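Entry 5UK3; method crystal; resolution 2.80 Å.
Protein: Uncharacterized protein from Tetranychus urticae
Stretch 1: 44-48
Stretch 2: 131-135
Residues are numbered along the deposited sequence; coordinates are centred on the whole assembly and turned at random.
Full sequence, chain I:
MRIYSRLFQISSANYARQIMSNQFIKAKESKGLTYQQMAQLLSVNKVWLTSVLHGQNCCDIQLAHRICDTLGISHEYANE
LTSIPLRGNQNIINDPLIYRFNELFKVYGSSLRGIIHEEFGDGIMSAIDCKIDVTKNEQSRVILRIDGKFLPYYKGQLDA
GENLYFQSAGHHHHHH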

ATOM      1  N   VAL I  44     -22.507  15.412  31.076  1.00 60.22           N
ATOM      2  CA  VAL I  44     -22.069  14.315  30.211  1.00 57.87           C
ATOM      3  C   VAL I  44     -20.541  14.292  30.103  1.00 58.18           C
ATOM      4  O   VAL I  44     -19.874  15.279  30.419  1.00 56.91           O
ATOM      5  CB  VAL I  44     -22.648  14.417  28.791  1.00 56.88           C
ATOM      6  CG1 VAL I  44     -24.155  14.317  28.812  1.00 56.63           C
ATOM      7  CG2 VAL I  44     -22.211  15.709  28.084  1.00 56.04           C
ATOM      8  N   ASN I  45     -20.020  13.157  29.652  1.00 57.95           N
ATOM      9  CA  ASN I  45     -18.604  12.974  29.454  1.00 59.28           C
ATOM     10  C   ASN I  45     -18.081  13.976  28.423  1.00 57.21           C
ATOM     11  O   ASN I  45     -18.603  14.069  27.333  1.00 57.84           O
ATOM     12  CB  ASN I  45     -18.302  11.549  28.937  1.00 61.24           C
ATOM     13  CG  ASN I  45     -16.825  11.266  28.827  1.00 65.45           C
ATOM     14  OD1 ASN I  45     -16.015  11.615  29.721  1.00 78.29           O
ATOM     15  ND2 ASN I  45     -16.435  10.682  27.741  1.00 66.83           N
ATOM     16  N   LYS I  46     -17.016  14.691  28.765  1.00 56.47           N
ATOM     17  CA  LYS I  46     -16.432  15.715  27.899  1.00 53.51           C
ATOM     18  C   LYS I  46     -16.022  15.208  26.511  1.00 52.35           C
ATOM     19  O   LYS I  46     -16.342  15.850  25.516  1.00 50.91           O
ATOM     20  CB  LYS I  46     -15.222  16.350  28.595  1.00 54.09           C
ATOM     21  CG  LYS I  46     -14.771  17.652  27.969  1.00 53.98           C
ATOM     22  CD  LYS I  46     -13.281  17.791  27.983  1.00 56.17           C
ATOM     23  CE  LYS I  46     -12.717  17.878  29.371  1.00 60.46           C
ATOM     24  NZ  LYS I  46     -11.242  17.906  29.269  1.00 63.60           N
ATOM     25  N   VAL I  47     -15.289  14.095  26.467  1.00 52.82           N
ATOM     26  CA  VAL I  47     -14.732  13.586  25.229  1.00 52.72           C
ATOM     27  C   VAL I  47     -15.852  13.063  24.366  1.00 54.92           C
ATOM     28  O   VAL I  47     -15.831  13.259  23.141  1.00 54.47           O
ATOM     29  CB  VAL I  47     -13.706  12.476  25.460  1.00 54.82           C
ATOM     30  CG1 VAL I  47     -13.301  11.784  24.186  1.00 54.97           C
ATOM     31  CG2 VAL I  47     -12.451  13.041  26.116  1.00 58.02           C
ATOM     32  N   TRP I  48     -16.838  12.399  24.973  1.00 56.26           N
ATOM     33  CA  TRP I  48     -17.964  11.852  24.187  1.00 55.56           C
ATOM     34  C   TRP I  48     -18.730  13.002  23.527  1.00 57.37           C
ATOM     35  O   TRP I  48     -19.045  12.930  22.326  1.00 58.70           O
ATOM     36  CB  TRP I  48     -18.902  11.064  25.067  1.00 55.47           C
ATOM     37  CG  TRP I  48     -20.143  10.661  24.431  1.00 56.27           C
ATOM     38  CD1 TRP I  48     -20.321   9.577  23.670  1.00 59.81           C
ATOM     39  CD2 TRP I  48     -21.419  11.301  24.520  1.00 56.38           C
ATOM     40  NE1 TRP I  48     -21.624   9.492  23.246  1.00 60.21           N
ATOM     41  CE2 TRP I  48     -22.325  10.531  23.775  1.00 59.00           C
ATOM     42  CE3 TRP I  48     -21.879  12.435  25.164  1.00 55.76           C
ATOM     43  CZ2 TRP I  48     -23.661  10.869  23.628  1.00 60.15           C
ATOM     44  CZ3 TRP I  48     -23.191  12.774  25.041  1.00 57.10           C
ATOM     45  CH2 TRP I  48     -24.077  12.005  24.258  1.00 59.38           C
ATOM     46  N   LYS I 131     -14.939   4.879  28.047  1.00 65.84           N
ATOM     47  CA  LYS I 131     -15.002   6.255  28.514  1.00 68.06           C
ATOM     48  C   LYS I 131     -13.624   6.860  28.504  1.00 65.83           C
ATOM     49  O   LYS I 131     -12.789   6.526  29.345  1.00 68.20           O
ATOM     50  CB  LYS I 131     -15.526   6.352  29.947  1.00 73.01           C
ATOM     51  CG  LYS I 131     -16.896   5.791  30.157  1.00 78.87           C
ATOM     52  CD  LYS I 131     -17.265   5.703  31.639  1.00 85.68           C
ATOM     53  CE  LYS I 131     -18.570   4.906  31.836  1.00 92.01           C
ATOM     54  NZ  LYS I 131     -18.411   3.628  32.614  1.00 92.98           N
ATOM     55  N   ILE I 132     -13.384   7.786  27.595  1.00 64.36           N
ATOM     56  CA  ILE I 132     -12.150   8.534  27.573  1.00 63.72           C
ATOM     57  C   ILE I 132     -12.324   9.742  28.472  1.00 65.77           C
ATOM     58  O   ILE I 132     -13.402  10.269  28.618  1.00 66.34           O
ATOM     59  CB  ILE I 132     -11.776   9.074  26.183  1.00 65.56           C
ATOM     60  CG1 ILE I 132     -12.052   8.083  25.042  1.00 67.87           C
ATOM     61  CG2 ILE I 132     -10.317   9.520  26.138  1.00 63.64           C
ATOM     62  CD1 ILE I 132     -11.368   6.781  25.235  1.00 71.26           C
ATOM     63  N   ASP I 133     -11.231  10.162  29.082  1.00 68.11           N
ATOM     64  CA  ASP I 133     -11.175  11.376  29.861  1.00 70.53           C
ATOM     65  C   ASP I 133      -9.828  12.017  29.624  1.00 66.86           C
ATOM     66  O   ASP I 133      -8.837  11.292  29.460  1.00 69.49           O
ATOM     67  CB  ASP I 133     -11.324  10.991  31.311  1.00 76.17           C
ATOM     68  CG  ASP I 133     -11.305  12.175  32.220  1.00 85.80           C
ATOM     69  OD1 ASP I 133     -12.258  13.001  32.113  1.00 94.69           O
ATOM     70  OD2 ASP I 133     -10.353  12.283  33.049  1.00 90.90           O
ATOM     71  N   VAL I 134      -9.752  13.333  29.535  1.00 64.75           N
ATOM     72  CA  VAL I 134      -8.471  13.990  29.229  1.00 63.91           C
ATOM     73  C   VAL I 134      -8.352  15.273  29.965  1.00 65.17           C
ATOM     74  O   VAL I 134      -9.284  15.985  30.087  1.00 66.35           O
ATOM     75  CB  VAL I 134      -8.236  14.168  27.720  1.00 63.64           C
ATOM     76  CG1 VAL I 134      -9.243  15.053  27.080  1.00 64.62           C
ATOM     77  CG2 VAL I 134      -6.848  14.718  27.452  1.00 65.00           C
ATOM     78  N   THR I 135      -7.196  15.492  30.547  1.00 69.39           N
ATOM     79  CA  THR I 135      -7.036  16.400  31.696  1.00 74.80           C
ATOM     80  C   THR I 135      -5.655  17.016  31.685  1.00 75.54           C
ATOM     81  O   THR I 135      -4.675  16.330  31.399  1.00 76.31           O
ATOM     82  CB  THR I 135      -7.165  15.645  33.051  1.00 78.71           C
ATOM     83  OG1 THR I 135      -8.340  14.829  33.053  1.00 81.06           O
ATOM     84  CG2 THR I 135      -7.251  16.600  34.220  1.00 82.03           C
TER

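The first turn of a helix, entered through Asn 45, packs against a segment, Lys 131 to Thr 135, of a longer strand. The two stretches come closest in backbone at Val 47 and Ile 132, whose CA atoms lie 6.1 Å apart, and together they bury 283 Å² of surface.

The apolar part of the contact centres on Val 47, which gives up the most area to the other stretch. Its CA-to-CB bond points toward the strand and, with chi1 t, CG1 lies 3.7 Å from CB of Ile 132; CG2 also lies near Ile 132 and packs 3.9 Å from CG1 of Val 134. Both partners direct CA-to-CB sideways; the end of Ile 132 leads away, so its contact with Val 47 is closest at CB, whereas Val 134 offers its CG1 methyl. Branching at CB suits all three residues, because it places carbon close to the backbone, where a short side chain can fill the space between helix and strand. Asp 133, between the two strand partners, points its CA-to-CB bond away, which keeps its carboxylate out of this apolar patch.

The polar part rests on Lys 46. Its CA-to-CB bond points toward the strand, and the chain, bent at chi3 (m), brings NZ to donate a hydrogen bond to the backbone O of Val 134, 2.9 Å away. Lysine suits a buried position because its methylenes tolerate apolar surroundings while its amine finds an acceptor; NZ is also hydrogen-bonded elsewhere in the structure.

Asn 45 occupies the N-cap position, a site that asparagine commonly favours, and its CA-to-CB bond points toward the strand, with chi1 t. Its amide end approaches the backbone O of Ile 132, but the amide is probably turned over in the model, so its exact pairing remains open.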